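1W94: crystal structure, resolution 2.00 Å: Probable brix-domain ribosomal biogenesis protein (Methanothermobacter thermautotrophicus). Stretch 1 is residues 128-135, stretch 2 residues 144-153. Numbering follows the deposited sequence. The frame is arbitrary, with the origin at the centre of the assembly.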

# COMPACT_ATOMS: atom_id res chain seq x y z
N GLU A 128 6.64 5.58 -18.02
CA GLU A 128 5.19 5.70 -18.09
C GLU A 128 4.55 6.21 -16.79
O GLU A 128 3.68 7.10 -16.81
CB GLU A 128 4.56 4.36 -18.47
CG GLU A 128 3.01 4.35 -18.40
CD GLU A 128 2.33 5.30 -19.39
OE1 GLU A 128 2.72 5.35 -20.59
OE2 GLU A 128 1.39 6.01 -18.98
N TYR A 129 4.95 5.60 -15.68
CA TYR A 129 4.37 5.93 -14.38
C TYR A 129 5.16 7.03 -13.73
O TYR A 129 6.35 7.20 -14.02
CB TYR A 129 4.34 4.68 -13.47
CG TYR A 129 3.37 3.66 -13.98
CD1 TYR A 129 3.78 2.65 -14.87
CD2 TYR A 129 2.03 3.76 -13.66
CE1 TYR A 129 2.89 1.75 -15.35
CE2 TYR A 129 1.12 2.89 -14.15
CZ TYR A 129 1.55 1.88 -14.99
OH TYR A 129 0.64 0.99 -15.43
N ALA A 130 4.51 7.77 -12.83
CA ALA A 130 5.23 8.77 -12.02
C ALA A 130 6.36 8.13 -11.18
O ALA A 130 7.50 8.62 -11.14
CB ALA A 130 4.24 9.52 -11.11
N TRP A 131 6.02 7.03 -10.51
CA TRP A 131 6.92 6.25 -9.68
C TRP A 131 6.56 4.78 -9.78
O TRP A 131 5.39 4.42 -9.98
CB TRP A 131 6.77 6.68 -8.20
CG TRP A 131 7.03 8.15 -7.99
CD1 TRP A 131 6.09 9.13 -7.82
CD2 TRP A 131 8.31 8.80 -7.95
NE1 TRP A 131 6.71 10.35 -7.68
CE2 TRP A 131 8.06 10.19 -7.75
CE3 TRP A 131 9.63 8.36 -8.04
CZ2 TRP A 131 9.10 11.13 -7.65
CZ3 TRP A 131 10.67 9.30 -7.93
CH2 TRP A 131 10.39 10.67 -7.74
N VAL A 132 7.58 3.92 -9.64
CA VAL A 132 7.36 2.50 -9.38
C VAL A 132 7.92 2.16 -7.98
O VAL A 132 9.12 2.44 -7.69
CB VAL A 132 7.98 1.60 -10.48
CG1 VAL A 132 7.87 0.11 -10.11
CG2 VAL A 132 7.27 1.85 -11.85
N MSE A 133 7.07 1.57 -7.14
CA MSE A 133 7.45 1.10 -5.83
C MSE A 133 7.53 -0.40 -5.93
O MSE A 133 6.52 -1.06 -6.14
CB MSE A 133 6.43 1.46 -4.76
CG MSE A 133 6.31 2.92 -4.49
SE MSE A 133 5.06 3.21 -3.04
CE MSE A 133 6.07 2.49 -1.59
N GLU A 134 8.73 -0.91 -5.78
CA GLU A 134 8.96 -2.32 -5.94
C GLU A 134 9.42 -2.95 -4.63
O GLU A 134 10.34 -2.46 -3.97
CB GLU A 134 10.01 -2.56 -7.00
CG GLU A 134 10.54 -3.96 -7.00
CD GLU A 134 10.90 -4.41 -8.38
OE1 GLU A 134 11.47 -3.58 -9.12
OE2 GLU A 134 10.59 -5.57 -8.72
N LEU A 135 8.78 -4.05 -4.27
CA LEU A 135 9.13 -4.78 -3.08
C LEU A 135 10.37 -5.62 -3.34
O LEU A 135 10.44 -6.35 -4.34
CB LEU A 135 7.95 -5.66 -2.63
CG LEU A 135 8.13 -6.49 -1.36
CD1 LEU A 135 8.43 -5.55 -0.22
CD2 LEU A 135 6.87 -7.32 -1.06
N GLY A 144 8.39 -9.64 -6.92
CA GLY A 144 7.25 -9.82 -7.81
C GLY A 144 6.01 -9.10 -7.31
O GLY A 144 4.90 -9.66 -7.38
N PHE A 145 6.19 -7.90 -6.76
CA PHE A 145 5.09 -7.09 -6.25
C PHE A 145 5.42 -5.60 -6.36
O PHE A 145 6.31 -5.09 -5.65
CB PHE A 145 4.74 -7.49 -4.80
CG PHE A 145 3.44 -6.87 -4.29
CD1 PHE A 145 2.26 -7.60 -4.30
CD2 PHE A 145 3.42 -5.56 -3.79
CE1 PHE A 145 1.08 -7.04 -3.80
CE2 PHE A 145 2.25 -4.99 -3.33
CZ PHE A 145 1.07 -5.72 -3.33
N LYS A 146 4.67 -4.90 -7.21
CA LYS A 146 4.92 -3.49 -7.47
C LYS A 146 3.64 -2.68 -7.38
O LYS A 146 2.55 -3.16 -7.69
CB LYS A 146 5.49 -3.25 -8.86
CG LYS A 146 6.80 -3.90 -9.15
CD LYS A 146 6.96 -4.02 -10.66
CE LYS A 146 8.35 -4.45 -11.05
NZ LYS A 146 8.53 -4.43 -12.53
N LEU A 147 3.82 -1.43 -6.98
CA LEU A 147 2.79 -0.42 -7.09
C LEU A 147 3.23 0.56 -8.18
O LEU A 147 4.28 1.19 -8.07
CB LEU A 147 2.57 0.28 -5.75
CG LEU A 147 2.41 -0.61 -4.51
CD1 LEU A 147 2.16 0.29 -3.29
CD2 LEU A 147 1.22 -1.57 -4.65
N LEU A 148 2.42 0.64 -9.24
CA LEU A 148 2.71 1.48 -10.38
C LEU A 148 1.95 2.77 -10.17
O LEU A 148 0.74 2.84 -10.37
CB LEU A 148 2.33 0.77 -11.69
CG LEU A 148 2.87 -0.69 -11.82
CD1 LEU A 148 2.42 -1.37 -13.09
CD2 LEU A 148 4.39 -0.73 -11.78
N ILE A 149 2.67 3.79 -9.72
CA ILE A 149 2.02 4.99 -9.19
C ILE A 149 1.80 5.98 -10.31
O ILE A 149 2.73 6.42 -10.95
CB ILE A 149 2.90 5.63 -8.07
CG1 ILE A 149 3.29 4.59 -6.99
CG2 ILE A 149 2.24 6.89 -7.51
CD1 ILE A 149 2.22 4.22 -6.08
N ARG A 150 0.53 6.31 -10.52
CA ARG A 150 0.13 7.34 -11.45
C ARG A 150 0.21 8.73 -10.85
O ARG A 150 0.58 9.68 -11.54
CB ARG A 150 -1.31 7.07 -11.91
CG ARG A 150 -1.40 6.03 -13.05
CD ARG A 150 -2.08 4.74 -12.57
NE ARG A 150 -3.55 4.89 -12.52
N ASP A 151 -0.11 8.87 -9.56
CA ASP A 151 -0.16 10.20 -8.94
C ASP A 151 -0.34 9.94 -7.45
O ASP A 151 -0.72 8.82 -7.04
CB ASP A 151 -1.35 10.97 -9.57
CG ASP A 151 -1.58 12.37 -8.97
OD1 ASP A 151 -0.71 12.96 -8.29
OD2 ASP A 151 -2.70 12.90 -9.21
N PHE A 152 -0.05 10.95 -6.63
CA PHE A 152 -0.45 10.90 -5.21
C PHE A 152 -0.56 12.30 -4.69
O PHE A 152 0.13 13.21 -5.16
CB PHE A 152 0.56 10.10 -4.36
CG PHE A 152 1.89 10.82 -4.16
CD1 PHE A 152 2.09 11.63 -3.07
CD2 PHE A 152 2.93 10.68 -5.09
CE1 PHE A 152 3.31 12.31 -2.90
CE2 PHE A 152 4.14 11.35 -4.93
CZ PHE A 152 4.33 12.16 -3.84
N ARG A 153 -1.39 12.47 -3.68
CA ARG A 153 -1.62 13.78 -3.10
C ARG A 153 -1.69 13.64 -1.61
O ARG A 153 -2.33 12.72 -1.09
CB ARG A 153 -2.97 14.35 -3.58
CG ARG A 153 -3.15 14.49 -5.09
CD ARG A 153 -2.12 15.45 -5.73
NE ARG A 153 -2.17 15.34 -7.20
CZ ARG A 153 -2.92 16.12 -7.96
NH1 ARG A 153 -3.65 17.08 -7.41
NH2 ARG A 153 -2.95 15.94 -9.28
O HOH W 1 8.99 -6.82 -6.78

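Three residues cover the most surface here, Ile149, Tyr129 and selenomethionine Met133; Ile149 and Met133 combine side-chain packing with a place in the antiparallel ladder, while Tyr129 contributes by packing alone. Ile149 is bonded through both its backbone N and its backbone O. Ile149 N donates to Trp131 O at 2.8 Å, while Ile149 O takes two weak hydrogen bonds, from Ala130 N at 2.9 Å, bent to 120°, and from Trp131 N at 3.4 Å, nearly straight. Both bonds to Ile149 O are weak, one by its angle and the other by its length. On the same face as Trp131, Ile149 sets its CB 4.0 Å from Trp131 CB and its CG1 4.3 Å from Met133 CG.

Met133 forms the cleanest rung: Met133 N reaches Leu147 O at 3.0 Å and 178°, and Met133 O receives Leu147 N at 2.9 Å. Met133 SE lies 4.1 Å from Leu147 CD1, and the face of Trp131, Met133, Leu147 and Ile149 is packed by apolar contacts.

Tyr129 precedes the strand and works by ring instead of ladder. Leu148 CB sits 3.5 Å from the Tyr129 ring centroid, 11° off the normal, a CH-pi contact over one face; Arg150 CD approaches the edge, 4.0 Å from Tyr129 CE2. The rule to read is a register of backbone bonds with side chains alternating between the faces, Val132 with Leu148 on one and Met133 with Leu147 on the other.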